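Local atomic coordinates of probable ss-1,3-N-acetylglucosaminyltransferase (Staphylococcus aureus subsp. aureus N315, PDB entry 6H21), a protein that is a glycosyltransferase of the GT-A fold, built from a family 2 domain joined to a TarS-type linker domain, and binds uridine-diphosphate-N-acetylglucosamine. Residues C[90-93]-C[94-98]; C[169-173]-C[174-178]; C[56-59]-C[60-63]. All blocks are in the same frame, centred on the assembly; numbering follows the deposited sequence.

All three contacts are local, within continuous stretches of chain inside the family 2 domain (a helix start, a bend and a turn), and they line one pocket holding uridine-diphosphate-N-acetylglucosamine. Contact 3 (56-63) meets the uracil through Asp59, whereas contact 1 (90-98) spans the ligand, from Pro93 at the uracil to Arg94 at the N-acetylglucosamine ring. Contact 2 (169-178) brings the Ser173 side chain to about 4 Å from the ligand (nearest atoms). The centres of contacts 1 and 3 are about 12 Å apart, and Pro93 CG packs 3.6 Å from Asp59 CG. Contacts 1 and 2 meet at Arg94 NH1 and Val174 CG2, 3.5 Å apart; contacts 2 and 3 do not touch, about 13 Å separating their nearest atoms.

Contact 1 of 3, residues C[90-93]-C[94-98]. With UD1 (uridine-diphosphate-N-acetylglucosamine), chain X.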
ATOM      1  N   ALA C  90     -34.879   7.718  20.952  1.00 40.95           N
ATOM      2  CA  ALA C  90     -35.956   6.734  21.183  1.00 40.31           C
ATOM      3  C   ALA C  90     -35.687   5.817  22.392  1.00 40.15           C
ATOM      4  O   ALA C  90     -36.626   5.173  22.882  1.00 39.98           O
ATOM      5  CB  ALA C  90     -36.189   5.916  19.940  1.00 39.20           C
ATOM      6  N   SER C  91     -34.452   5.779  22.907  1.00 39.71           N
ATOM      7  CA  SER C  91     -34.068   4.751  23.895  1.00 39.99           C
ATOM      8  C   SER C  91     -34.936   4.795  25.176  1.00 40.60           C
ATOM      9  O   SER C  91     -35.559   3.798  25.517  1.00 40.46           O
ATOM     10  CB  SER C  91     -32.585   4.806  24.183  1.00 39.76           C
ATOM     11  OG  SER C  91     -31.858   4.402  23.027  1.00 39.36           O
ATOM     12  N   VAL C  92     -34.983   5.925  25.892  1.00 41.70           N
ATOM     13  CA  VAL C  92     -35.730   6.003  27.170  1.00 42.64           C
ATOM     14  C   VAL C  92     -37.236   5.825  26.929  1.00 42.56           C
ATOM     15  O   VAL C  92     -37.888   5.028  27.619  1.00 42.68           O
ATOM     16  CB  VAL C  92     -35.416   7.311  27.928  1.00 44.03           C
ATOM     17  CG1 VAL C  92     -36.355   7.532  29.093  1.00 45.42           C
ATOM     18  CG2 VAL C  92     -33.968   7.343  28.408  1.00 44.43           C
ATOM     19  N   PRO C  93     -37.862   6.566  25.984  1.00 42.10           N
ATOM     20  CA  PRO C  93     -39.273   6.351  25.665  1.00 42.10           C
ATOM     21  C   PRO C  93     -39.600   4.888  25.317  1.00 40.74           C
ATOM     22  O   PRO C  93     -40.615   4.379  25.739  1.00 41.25           O
ATOM     23  CB  PRO C  93     -39.562   7.252  24.450  1.00 42.19           C
ATOM     24  CG  PRO C  93     -38.404   8.242  24.385  1.00 42.47           C
ATOM     25  CD  PRO C  93     -37.264   7.647  25.184  1.00 42.33           C
ATOM     26  N   ARG C  94     -38.738   4.225  24.545  1.00 39.72           N
ATOM     27  CA  ARG C  94     -38.963   2.824  24.208  1.00 39.20           C
ATOM     28  C   ARG C  94     -38.839   1.951  25.463  1.00 39.97           C
ATOM     29  O   ARG C  94     -39.649   1.024  25.649  1.00 40.13           O
ATOM     30  CB  ARG C  94     -38.017   2.356  23.095  1.00 38.11           C
ATOM     31  CG  ARG C  94     -38.409   2.813  21.698  1.00 37.32           C
ATOM     32  CD  ARG C  94     -37.343   2.413  20.699  1.00 36.44           C
ATOM     33  NE  ARG C  94     -37.552   2.833  19.319  1.00 35.79           N
ATOM     34  CZ  ARG C  94     -36.589   2.840  18.399  1.00 35.31           C
ATOM     35  NH1 ARG C  94     -35.357   2.526  18.762  1.00 35.03           N
ATOM     36  NH2 ARG C  94     -36.852   3.157  17.135  1.00 34.83           N
ATOM     37  N   ASN C  95     -37.854   2.252  26.327  1.00 40.65           N
ATOM     38  CA  ASN C  95     -37.702   1.538  27.606  1.00 41.61           C
ATOM     39  C   ASN C  95     -38.969   1.727  28.450  1.00 42.66           C
ATOM     40  O   ASN C  95     -39.455   0.769  29.057  1.00 42.90           O
ATOM     41  CB  ASN C  95     -36.483   1.992  28.415  1.00 42.23           C
ATOM     42  CG  ASN C  95     -35.159   1.482  27.884  1.00 41.58           C
ATOM     43  OD1 ASN C  95     -35.112   0.537  27.099  1.00 40.87           O
ATOM     44  ND2 ASN C  95     -34.074   2.107  28.316  1.00 41.82           N
ATOM     45  N   THR C  96     -39.482   2.963  28.508  1.00 43.22           N
ATOM     46  CA  THR C  96     -40.697   3.271  29.279  1.00 44.48           C
ATOM     47  C   THR C  96     -41.883   2.410  28.805  1.00 44.19           C
ATOM     48  O   THR C  96     -42.641   1.897  29.625  1.00 44.70           O
ATOM     49  CB  THR C  96     -41.079   4.752  29.181  1.00 45.19           C
ATOM     50  OG1 THR C  96     -39.934   5.559  29.452  1.00 46.12           O
ATOM     51  CG2 THR C  96     -42.199   5.112  30.127  1.00 46.49           C
ATOM     52  N   GLY C  97     -42.029   2.283  27.481  1.00 43.18           N
ATOM     53  CA  GLY C  97     -43.024   1.443  26.814  1.00 42.77           C
ATOM     54  C   GLY C  97     -42.908  -0.031  27.172  1.00 42.94           C
ATOM     55  O   GLY C  97     -43.917  -0.680  27.421  1.00 43.64           O
ATOM     56  N   LEU C  98     -41.687  -0.575  27.186  1.00 42.57           N
ATOM     57  CA  LEU C  98     -41.461  -1.998  27.549  1.00 42.83           C
ATOM     58  C   LEU C  98     -42.021  -2.309  28.949  1.00 44.34           C
ATOM     59  O   LEU C  98     -42.703  -3.334  29.142  1.00 44.76           O
ATOM     60  CB  LEU C  98     -39.962  -2.306  27.461  1.00 42.32           C
ATOM     61  CG  LEU C  98     -39.422  -2.381  26.035  1.00 40.90           C
ATOM     62  CD1 LEU C  98     -37.898  -2.441  26.011  1.00 40.43           C
ATOM     63  CD2 LEU C  98     -40.029  -3.574  25.302  1.00 40.52           C
TER
HETATM   64  C1' UD1 X 403     -33.523   6.266  12.342  1.00 45.54           C
HETATM   65  C2' UD1 X 403     -33.374   4.829  11.833  1.00 45.67           C
HETATM   66  C3' UD1 X 403     -34.465   3.948  12.437  1.00 44.33           C
HETATM   67  C4' UD1 X 403     -34.429   4.063  13.960  1.00 39.81           C
HETATM   68  C5' UD1 X 403     -34.424   5.522  14.426  1.00 43.80           C
HETATM   69  C6' UD1 X 403     -34.260   5.644  15.944  1.00 43.25           C
HETATM   70  C7' UD1 X 403     -32.406   4.566   9.578  1.00 54.51           C
HETATM   71  C8' UD1 X 403     -32.702   4.547   8.102  1.00 53.03           C
HETATM   72  N2' UD1 X 403     -33.450   4.794  10.377  1.00 48.62           N
HETATM   73  O1' UD1 X 403     -34.811   6.737  11.932  1.00 41.17           O
HETATM   74  O3' UD1 X 403     -34.278   2.584  12.029  1.00 41.42           O
HETATM   75  O4' UD1 X 403     -35.577   3.402  14.495  1.00 37.83           O
HETATM   76  O5' UD1 X 403     -33.394   6.287  13.765  1.00 39.30           O
HETATM   77  O6' UD1 X 403     -33.123   4.932  16.424  1.00 49.02           O
HETATM   78  O7' UD1 X 403     -31.282   4.375  10.012  1.00 52.28           O
HETATM   79  N1  UD1 X 403     -37.669  10.438  19.134  1.00 43.21           N
HETATM   80  C2  UD1 X 403     -37.705  10.496  20.539  1.00 36.81           C
HETATM   81  N3  UD1 X 403     -37.073  11.452  21.208  1.00 46.02           N
HETATM   82  C4  UD1 X 403     -36.390  12.393  20.567  1.00 43.77           C
HETATM   83  C5  UD1 X 403     -36.326  12.376  19.173  1.00 43.07           C
HETATM   84  C6  UD1 X 403     -36.975  11.370  18.453  1.00 39.57           C
HETATM   85  O2  UD1 X 403     -38.323   9.646  21.194  1.00 37.96           O
HETATM   86  O4  UD1 X 403     -35.829  13.276  21.254  1.00 40.89           O
HETATM   87  C1B UD1 X 403     -38.383   9.336  18.486  1.00 36.80           C
HETATM   88  C2B UD1 X 403     -39.196   9.748  17.272  1.00 37.68           C
HETATM   89  O2' UD1 X 403     -40.431  10.340  17.661  1.00 37.46           O
HETATM   90  C3B UD1 X 403     -39.352   8.418  16.553  1.00 38.10           C
HETATM   91  C4B UD1 X 403     -38.074   7.661  16.907  1.00 39.43           C
HETATM   92  O4B UD1 X 403     -37.473   8.341  18.021  1.00 38.10           O
HETATM   93  O3B UD1 X 403     -40.493   7.704  17.048  1.00 35.30           O
HETATM   94  C5B UD1 X 403     -37.071   7.636  15.767  1.00 41.26           C
HETATM   95  O5B UD1 X 403     -36.974   8.944  15.220  1.00 40.23           O
HETATM   96  PA  UD1 X 403     -37.022   9.211  13.643  1.00 37.58           P
HETATM   97  O1A UD1 X 403     -36.917  10.693  13.486  1.00 41.65           O
HETATM   98  O2A UD1 X 403     -38.124   8.414  12.949  1.00 34.83           O
HETATM   99  O3A UD1 X 403     -35.625   8.581  13.238  1.00 38.44           O
HETATM  100  PB  UD1 X 403     -35.188   8.270  11.736  1.00 37.33           P
HETATM  101  O1B UD1 X 403     -33.955   9.071  11.449  1.00 40.70           O
HETATM  102  O2B UD1 X 403     -36.351   8.350  10.757  1.00 35.20           O
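The guanidinium of Arg94 carries Ala90 CB over one face, the methyl lying 3.3 Å above the plane and over its centre, while O4' of the bound uridine-diphosphate-N-acetylglucosamine meets the same group at its edge, in plane. Arg94 lies in the first turn of helix 91-100 of a GT-A fold and Ala90 at its start, four residues earlier, so the contact links positions i and i+4. CG of Arg94 stands beside its own backbone N (chi1 -77°) and the chain runs extended from CG to NE, which lays the flat end against the Ala90 methyl with NH2 turned to the N-acetylglucosamine ring. There Arg94 NH2 donates to O4' at 2.9 Å, with an N-H...O angle of 147°. Salt bridges to Asp110 from NH2 and to Asp199 from NH1 tie the group further. Asp110 belongs to a probable DxD motif next to the manganese ion.

Ala90 also faces the nucleotide: its CB lies 3.3 Å from the ribose oxygen O4B. Further along, Pro93 CG approaches the uracil oxygen O2 at 3.5 Å, so Arg94, Ala90 and Pro93 meet the N-acetylglucosamine, ribose and uracil in turn. The i to i+4 backbone bonds of the helix are regular, with Arg94 N bonded to Ala90 O at 2.9 Å and Asn95 N to Ser91 O. Val92 O takes two donors from Thr96: the backbone N at 2.8 Å, almost straight on to the carbonyl, and OG1, also at 2.8 Å, which arrives from above the carbonyl plane, 45° out of it.

Contact 2 of 3, residues C[169-173]-C[174-178]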
ATOM      1  N   PHE C 169     -27.800  -9.564  10.052  1.00 33.79           N
ATOM      2  CA  PHE C 169     -26.920  -8.477  10.504  1.00 33.37           C
ATOM      3  C   PHE C 169     -27.019  -7.230   9.612  1.00 32.83           C
ATOM      4  O   PHE C 169     -26.480  -6.197   9.967  1.00 32.24           O
ATOM      5  CB  PHE C 169     -25.456  -8.914  10.562  1.00 33.54           C
ATOM      6  CG  PHE C 169     -25.079  -9.692  11.793  1.00 33.64           C
ATOM      7  CD1 PHE C 169     -25.863  -9.680  12.931  1.00 34.41           C
ATOM      8  CD2 PHE C 169     -23.914 -10.436  11.808  1.00 34.01           C
ATOM      9  CE1 PHE C 169     -25.505 -10.423  14.047  1.00 34.92           C
ATOM     10  CE2 PHE C 169     -23.541 -11.158  12.934  1.00 34.31           C
ATOM     11  CZ  PHE C 169     -24.323 -11.132  14.058  1.00 34.54           C
ATOM     12  N   TYR C 170     -27.732  -7.323   8.489  1.00 32.96           N
ATOM     13  CA  TYR C 170     -27.941  -6.180   7.606  1.00 33.15           C
ATOM     14  C   TYR C 170     -29.349  -5.592   7.790  1.00 33.27           C
ATOM     15  O   TYR C 170     -29.766  -4.774   7.005  1.00 33.66           O
ATOM     16  CB  TYR C 170     -27.659  -6.614   6.161  1.00 33.70           C
ATOM     17  CG  TYR C 170     -26.212  -6.980   5.961  1.00 33.59           C
ATOM     18  CD1 TYR C 170     -25.738  -8.225   6.339  1.00 33.77           C
ATOM     19  CD2 TYR C 170     -25.299  -6.057   5.480  1.00 33.47           C
ATOM     20  CE1 TYR C 170     -24.401  -8.559   6.209  1.00 33.60           C
ATOM     21  CE2 TYR C 170     -23.960  -6.378   5.339  1.00 33.30           C
ATOM     22  CZ  TYR C 170     -23.508  -7.629   5.707  1.00 33.25           C
ATOM     23  OH  TYR C 170     -22.190  -7.951   5.572  1.00 33.12           O
ATOM     24  N   ALA C 171     -30.071  -6.033   8.822  1.00 33.10           N
ATOM     25  CA  ALA C 171     -31.445  -5.623   9.080  1.00 33.41           C
ATOM     26  C   ALA C 171     -31.675  -5.573  10.598  1.00 33.00           C
ATOM     27  O   ALA C 171     -32.489  -6.300  11.155  1.00 33.40           O
ATOM     28  CB  ALA C 171     -32.397  -6.582   8.395  1.00 34.16           C
ATOM     29  N   LEU C 172     -30.955  -4.668  11.253  1.00 32.51           N
ATOM     30  CA  LEU C 172     -30.823  -4.658  12.685  1.00 32.33           C
ATOM     31  C   LEU C 172     -31.654  -3.545  13.339  1.00 32.13           C
ATOM     32  O   LEU C 172     -31.513  -3.313  14.549  1.00 32.43           O
ATOM     33  CB  LEU C 172     -29.338  -4.500  13.009  1.00 32.08           C
ATOM     34  CG  LEU C 172     -28.487  -5.742  12.805  1.00 32.24           C
ATOM     35  CD1 LEU C 172     -27.042  -5.438  13.157  1.00 32.06           C
ATOM     36  CD2 LEU C 172     -29.007  -6.926  13.602  1.00 32.59           C
ATOM     37  N   SER C 173     -32.561  -2.906  12.601  1.00 32.11           N
ATOM     38  CA  SER C 173     -33.517  -1.966  13.233  1.00 32.24           C
ATOM     39  C   SER C 173     -34.395  -2.756  14.210  1.00 32.38           C
ATOM     40  O   SER C 173     -34.540  -3.968  14.079  1.00 32.44           O
ATOM     41  CB  SER C 173     -34.372  -1.231  12.225  1.00 32.62           C
ATOM     42  OG  SER C 173     -35.488  -2.013  11.826  1.00 32.67           O
ATOM     43  N   VAL C 174     -35.012  -2.051  15.155  1.00 32.48           N
ATOM     44  CA  VAL C 174     -35.943  -2.663  16.080  1.00 32.74           C
ATOM     45  C   VAL C 174     -37.382  -2.590  15.544  1.00 32.88           C
ATOM     46  O   VAL C 174     -38.331  -2.865  16.312  1.00 33.25           O
ATOM     47  CB  VAL C 174     -35.833  -2.016  17.470  1.00 33.03           C
ATOM     48  CG1 VAL C 174     -34.423  -2.169  18.016  1.00 32.91           C
ATOM     49  CG2 VAL C 174     -36.267  -0.561  17.443  1.00 33.28           C
ATOM     50  N   LEU C 175     -37.553  -2.282  14.246  1.00 32.66           N
ATOM     51  CA  LEU C 175     -38.895  -2.114  13.669  1.00 32.98           C
ATOM     52  C   LEU C 175     -39.447  -3.483  13.224  1.00 33.21           C
ATOM     53  O   LEU C 175     -39.599  -3.794  12.036  1.00 33.33           O
ATOM     54  CB  LEU C 175     -38.819  -1.082  12.546  1.00 32.95           C
ATOM     55  CG  LEU C 175     -38.118   0.217  12.943  1.00 32.76           C
ATOM     56  CD1 LEU C 175     -37.994   1.146  11.756  1.00 33.02           C
ATOM     57  CD2 LEU C 175     -38.839   0.915  14.099  1.00 33.00           C
ATOM     58  N   LYS C 176     -39.767  -4.281  14.244  1.00 33.39           N
ATOM     59  CA  LYS C 176     -39.955  -5.721  14.169  1.00 33.78           C
ATOM     60  C   LYS C 176     -40.839  -6.159  15.342  1.00 34.30           C
ATOM     61  O   LYS C 176     -41.071  -5.383  16.273  1.00 34.26           O
ATOM     62  CB  LYS C 176     -38.596  -6.425  14.278  1.00 33.53           C
ATOM     63  CG  LYS C 176     -37.619  -6.156  13.137  1.00 33.25           C
ATOM     64  CD  LYS C 176     -36.250  -6.735  13.378  1.00 32.95           C
ATOM     65  CE  LYS C 176     -35.347  -6.679  12.163  1.00 32.85           C
ATOM     66  NZ  LYS C 176     -35.097  -5.292  11.688  1.00 32.55           N
ATOM     67  N   MET C 177     -41.276  -7.419  15.327  1.00 34.94           N
ATOM     68  CA  MET C 177     -42.107  -7.966  16.407  1.00 35.61           C
ATOM     69  C   MET C 177     -41.248  -8.901  17.277  1.00 35.95           C
ATOM     70  O   MET C 177     -40.758  -9.901  16.818  1.00 36.01           O
ATOM     71  CB  MET C 177     -43.324  -8.698  15.829  1.00 36.19           C
ATOM     72  CG  MET C 177     -44.272  -9.231  16.883  1.00 36.92           C
ATOM     73  SD  MET C 177     -45.822  -9.868  16.198  1.00 37.66           S
ATOM     74  CE  MET C 177     -46.549  -8.361  15.555  1.00 37.22           C
ATOM     75  N   PHE C 178     -41.085  -8.532  18.553  1.00 36.32           N
ATOM     76  CA  PHE C 178     -40.226  -9.192  19.529  1.00 36.92           C
ATOM     77  C   PHE C 178     -41.064  -9.842  20.646  1.00 38.15           C
ATOM     78  O   PHE C 178     -41.898  -9.202  21.212  1.00 38.37           O
ATOM     79  CB  PHE C 178     -39.323  -8.165  20.219  1.00 36.43           C
ATOM     80  CG  PHE C 178     -38.272  -7.484  19.379  1.00 35.55           C
ATOM     81  CD1 PHE C 178     -38.561  -6.331  18.664  1.00 35.07           C
ATOM     82  CD2 PHE C 178     -36.969  -7.947  19.372  1.00 35.35           C
ATOM     83  CE1 PHE C 178     -37.580  -5.680  17.937  1.00 34.46           C
ATOM     84  CE2 PHE C 178     -35.991  -7.295  18.637  1.00 34.72           C
ATOM     85  CZ  PHE C 178     -36.298  -6.162  17.924  1.00 34.23           C
TER
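Lys176 reaches back along the chain to cross the bend at Ser173. Its CB points toward segment 169-173; beyond it CG lies 3.9 Å from Ser173 O, and CD closes on that oxygen to 3.3 Å. CE comes within 3.1 Å of Ala171 O, and a turn at the last torsion (chi4 61°) then swings NZ between the two carbonyls. NZ donates to Ala171 O and to Ser173 O, each at 2.8 Å, from above both carbonyl planes, 61° and 36° out respectively. Tyr139 OH on strand 134-142 is a further hydrogen-bond partner, so the buried ammonium is gripped by three oxygens.

The Ser173 hydroxyl accepts a bond from the backbone two residues on. OG sits between its own backbone N and carbonyl carbon, from where it takes Leu175 N at 3.2 Å in a fairly straight bond. Leu175 CB rests 3.5 Å from the same OG. Leu175 centres an inverse gamma turn, whose bond from Lys176 N to Val174 O is weak. The inverse gamma turn and the lysine reaching back from its end form the bend that leads into strand 177-179 of the GT-A sheet, with Ser173 and Leu175 in the ligand pocket.

Contact 3 of 3, residues C[56-59]-C[60-63]; sequences IIDD and HSND. With UD1 (uridine-diphosphate-N-acetylglucosamine), chain X.
Asp58 OD1 is gripped by two hydroxyls: Ser61 OG donates to its syn lone pair at 2.6 Å, and Thr28 OG1 on the neighbouring strand is its second partner. This is the turn that leaves strand 52-58 in the nucleotide-binding half of the GT-A fold. The other carboxylate oxygen, OD2, receives Ser61 N at 2.9 Å in a nearly linear bond, also from the syn side but 23° out of the carboxylate plane. Two bonds from one serine therefore fix how the carboxylate is rotated. CG of Asp58 stands anti to its backbone N (chi1 -177°), a setting that carries both oxygens forward over the turn to Ser61. The serine hydroxyl is itself held by Asn30 N.

Asp59, which follows Asp58, is the centre of an inverse gamma turn, closed by His60 N on Asp58 O at 2.8 Å. The donor comes from above that carbonyl plane rather than along a lone pair. The Asp59 side chain meets the uracil just past the strand end. Ser87 OG is a hydrogen-bond partner of Asp59 OD2, and Asn86 ND2 donates to Asp59 O; Asp59 CB lies 3.6 Å from the uracil N3 and 3.8 Å from O2. The imide N-H of the uracil, at N3, donates to Asp59 OD2 at 2.8 Å, nearly straight at 172°.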
ATOM      1  N   ILE C  56     -48.231   5.090  23.424  1.00 42.01           N
ATOM      2  CA  ILE C  56     -47.510   6.278  22.960  1.00 42.24           C
ATOM      3  C   ILE C  56     -46.722   6.869  24.139  1.00 43.04           C
ATOM      4  O   ILE C  56     -47.286   7.213  25.181  1.00 43.84           O
ATOM      5  CB  ILE C  56     -48.460   7.321  22.343  1.00 42.79           C
ATOM      6  CG1 ILE C  56     -49.427   6.687  21.337  1.00 42.44           C
ATOM      7  CG2 ILE C  56     -47.656   8.458  21.727  1.00 43.04           C
ATOM      8  CD1 ILE C  56     -50.481   7.635  20.799  1.00 43.05           C
ATOM      9  N   ILE C  57     -45.407   7.008  23.953  1.00 43.04           N
ATOM     10  CA  ILE C  57     -44.567   7.653  24.937  1.00 43.97           C
ATOM     11  C   ILE C  57     -44.020   8.946  24.340  1.00 44.40           C
ATOM     12  O   ILE C  57     -43.177   8.892  23.477  1.00 44.12           O
ATOM     13  CB  ILE C  57     -43.418   6.736  25.378  1.00 43.51           C
ATOM     14  CG1 ILE C  57     -43.898   5.316  25.671  1.00 43.16           C
ATOM     15  CG2 ILE C  57     -42.692   7.373  26.560  1.00 44.48           C
ATOM     16  CD1 ILE C  57     -44.776   5.217  26.888  1.00 44.42           C
ATOM     17  N   ASP C  58     -44.482  10.095  24.833  1.00 46.08           N
ATOM     18  CA  ASP C  58     -44.034  11.372  24.292  1.00 47.04           C
ATOM     19  C   ASP C  58     -42.795  11.874  25.047  1.00 48.10           C
ATOM     20  O   ASP C  58     -42.822  12.056  26.268  1.00 48.82           O
ATOM     21  CB  ASP C  58     -45.132  12.426  24.317  1.00 48.08           C
ATOM     22  CG  ASP C  58     -44.657  13.717  23.685  1.00 48.79           C
ATOM     23  OD1 ASP C  58     -44.499  13.741  22.444  1.00 48.31           O
ATOM     24  OD2 ASP C  58     -44.375  14.652  24.447  1.00 50.25           O
ATOM     25  N   ASP C  59     -41.721  12.131  24.293  1.00 48.32           N
ATOM     26  CA  ASP C  59     -40.409  12.471  24.875  1.00 49.39           C
ATOM     27  C   ASP C  59     -40.354  13.983  25.151  1.00 51.31           C
ATOM     28  O   ASP C  59     -39.455  14.679  24.683  1.00 51.77           O
ATOM     29  CB  ASP C  59     -39.266  11.978  23.984  1.00 48.23           C
ATOM     30  CG  ASP C  59     -37.922  11.821  24.686  1.00 48.20           C
ATOM     31  OD1 ASP C  59     -37.876  11.942  25.933  1.00 48.52           O
ATOM     32  OD2 ASP C  59     -36.932  11.566  23.983  1.00 46.65           O
ATOM     33  N   HIS C  60     -41.317  14.450  25.952  1.00 53.51           N
ATOM     34  CA  HIS C  60     -41.505  15.850  26.351  1.00 55.80           C
ATOM     35  C   HIS C  60     -41.395  16.786  25.135  1.00 56.18           C
ATOM     36  O   HIS C  60     -40.484  17.616  25.055  1.00 56.23           O
ATOM     37  CB  HIS C  60     -40.542  16.233  27.491  1.00 57.08           C
ATOM     38  CG  HIS C  60     -41.075  17.354  28.326  1.00 59.00           C
ATOM     39  ND1 HIS C  60     -40.551  18.625  28.285  1.00 60.66           N
ATOM     40  CD2 HIS C  60     -42.106  17.403  29.195  1.00 60.40           C
ATOM     41  CE1 HIS C  60     -41.222  19.408  29.108  1.00 62.62           C
ATOM     42  NE2 HIS C  60     -42.199  18.685  29.668  1.00 62.39           N
ATOM     43  N   SER C  61     -42.344  16.647  24.200  1.00 55.53           N
ATOM     44  CA  SER C  61     -42.481  17.554  23.064  1.00 56.28           C
ATOM     45  C   SER C  61     -42.549  18.992  23.586  1.00 58.51           C
ATOM     46  O   SER C  61     -43.087  19.229  24.675  1.00 58.44           O
ATOM     47  CB  SER C  61     -43.706  17.218  22.245  1.00 55.82           C
ATOM     48  OG  SER C  61     -43.562  15.962  21.601  1.00 54.78           O
ATOM     49  N   ASN C  62     -42.050  19.944  22.793  1.00 59.67           N
ATOM     50  CA  ASN C  62     -42.075  21.361  23.188  1.00 63.22           C
ATOM     51  C   ASN C  62     -42.659  22.234  22.060  1.00 63.55           C
ATOM     52  O   ASN C  62     -42.330  23.415  21.967  1.00 67.39           O
ATOM     53  CB  ASN C  62     -40.674  21.821  23.600  1.00 65.05           C
ATOM     54  CG  ASN C  62     -39.648  21.529  22.529  1.00 65.64           C
ATOM     55  OD1 ASN C  62     -39.933  21.680  21.344  1.00 68.22           O
ATOM     56  ND2 ASN C  62     -38.464  21.098  22.928  1.00 66.91           N
ATOM     57  N   ASP C  63     -43.575  21.676  21.257  1.00 60.90           N
ATOM     58  CA  ASP C  63     -44.070  22.309  20.027  1.00 60.37           C
ATOM     59  C   ASP C  63     -45.403  23.036  20.272  1.00 61.37           C
ATOM     60  O   ASP C  63     -46.370  22.837  19.529  1.00 60.72           O
ATOM     61  CB  ASP C  63     -44.190  21.278  18.902  1.00 58.76           C
ATOM     62  CG  ASP C  63     -45.114  20.099  19.184  1.00 57.34           C
ATOM     63  OD1 ASP C  63     -45.495  19.879  20.366  1.00 56.40           O
ATOM     64  OD2 ASP C  63     -45.454  19.409  18.215  1.00 56.49           O
TER
HETATM   65  C1' UD1 X 403     -33.523   6.266  12.342  1.00 45.54           C
HETATM   66  C2' UD1 X 403     -33.374   4.829  11.833  1.00 45.67           C
HETATM   67  C3' UD1 X 403     -34.465   3.948  12.437  1.00 44.33           C
HETATM   68  C4' UD1 X 403     -34.429   4.063  13.960  1.00 39.81           C
HETATM   69  C5' UD1 X 403     -34.424   5.522  14.426  1.00 43.80           C
HETATM   70  C6' UD1 X 403     -34.260   5.644  15.944  1.00 43.25           C
HETATM   71  C7' UD1 X 403     -32.406   4.566   9.578  1.00 54.51           C
HETATM   72  C8' UD1 X 403     -32.702   4.547   8.102  1.00 53.03           C
HETATM   73  N2' UD1 X 403     -33.450   4.794  10.377  1.00 48.62           N
HETATM   74  O1' UD1 X 403     -34.811   6.737  11.932  1.00 41.17           O
HETATM   75  O3' UD1 X 403     -34.278   2.584  12.029  1.00 41.42           O
HETATM   76  O4' UD1 X 403     -35.577   3.402  14.495  1.00 37.83           O
HETATM   77  O5' UD1 X 403     -33.394   6.287  13.765  1.00 39.30           O
HETATM   78  O6' UD1 X 403     -33.123   4.932  16.424  1.00 49.02           O
HETATM   79  O7' UD1 X 403     -31.282   4.375  10.012  1.00 52.28           O
HETATM   80  N1  UD1 X 403     -37.669  10.438  19.134  1.00 43.21           N
HETATM   81  C2  UD1 X 403     -37.705  10.496  20.539  1.00 36.81           C
HETATM   82  N3  UD1 X 403     -37.073  11.452  21.208  1.00 46.02           N
HETATM   83  C4  UD1 X 403     -36.390  12.393  20.567  1.00 43.77           C
HETATM   84  C5  UD1 X 403     -36.326  12.376  19.173  1.00 43.07           C
HETATM   85  C6  UD1 X 403     -36.975  11.370  18.453  1.00 39.57           C
HETATM   86  O2  UD1 X 403     -38.323   9.646  21.194  1.00 37.96           O
HETATM   87  O4  UD1 X 403     -35.829  13.276  21.254  1.00 40.89           O
HETATM   88  C1B UD1 X 403     -38.383   9.336  18.486  1.00 36.80           C
HETATM   89  C2B UD1 X 403     -39.196   9.748  17.272  1.00 37.68           C
HETATM   90  O2' UD1 X 403     -40.431  10.340  17.661  1.00 37.46           O
HETATM   91  C3B UD1 X 403     -39.352   8.418  16.553  1.00 38.10           C
HETATM   92  C4B UD1 X 403     -38.074   7.661  16.907  1.00 39.43           C
HETATM   93  O4B UD1 X 403     -37.473   8.341  18.021  1.00 38.10           O
HETATM   94  O3B UD1 X 403     -40.493   7.704  17.048  1.00 35.30           O
HETATM   95  C5B UD1 X 403     -37.071   7.636  15.767  1.00 41.26           C
HETATM   96  O5B UD1 X 403     -36.974   8.944  15.220  1.00 40.23           O
HETATM   97  PA  UD1 X 403     -37.022   9.211  13.643  1.00 37.58           P
HETATM   98  O1A UD1 X 403     -36.917  10.693  13.486  1.00 41.65           O
HETATM   99  O2A UD1 X 403     -38.124   8.414  12.949  1.00 34.83           O
HETATM  100  O3A UD1 X 403     -35.625   8.581  13.238  1.00 38.44           O
HETATM  101  PB  UD1 X 403     -35.188   8.270  11.736  1.00 37.33           P
HETATM  102  O1B UD1 X 403     -33.955   9.071  11.449  1.00 40.70           O
HETATM  103  O2B UD1 X 403     -36.351   8.350  10.757  1.00 35.20           O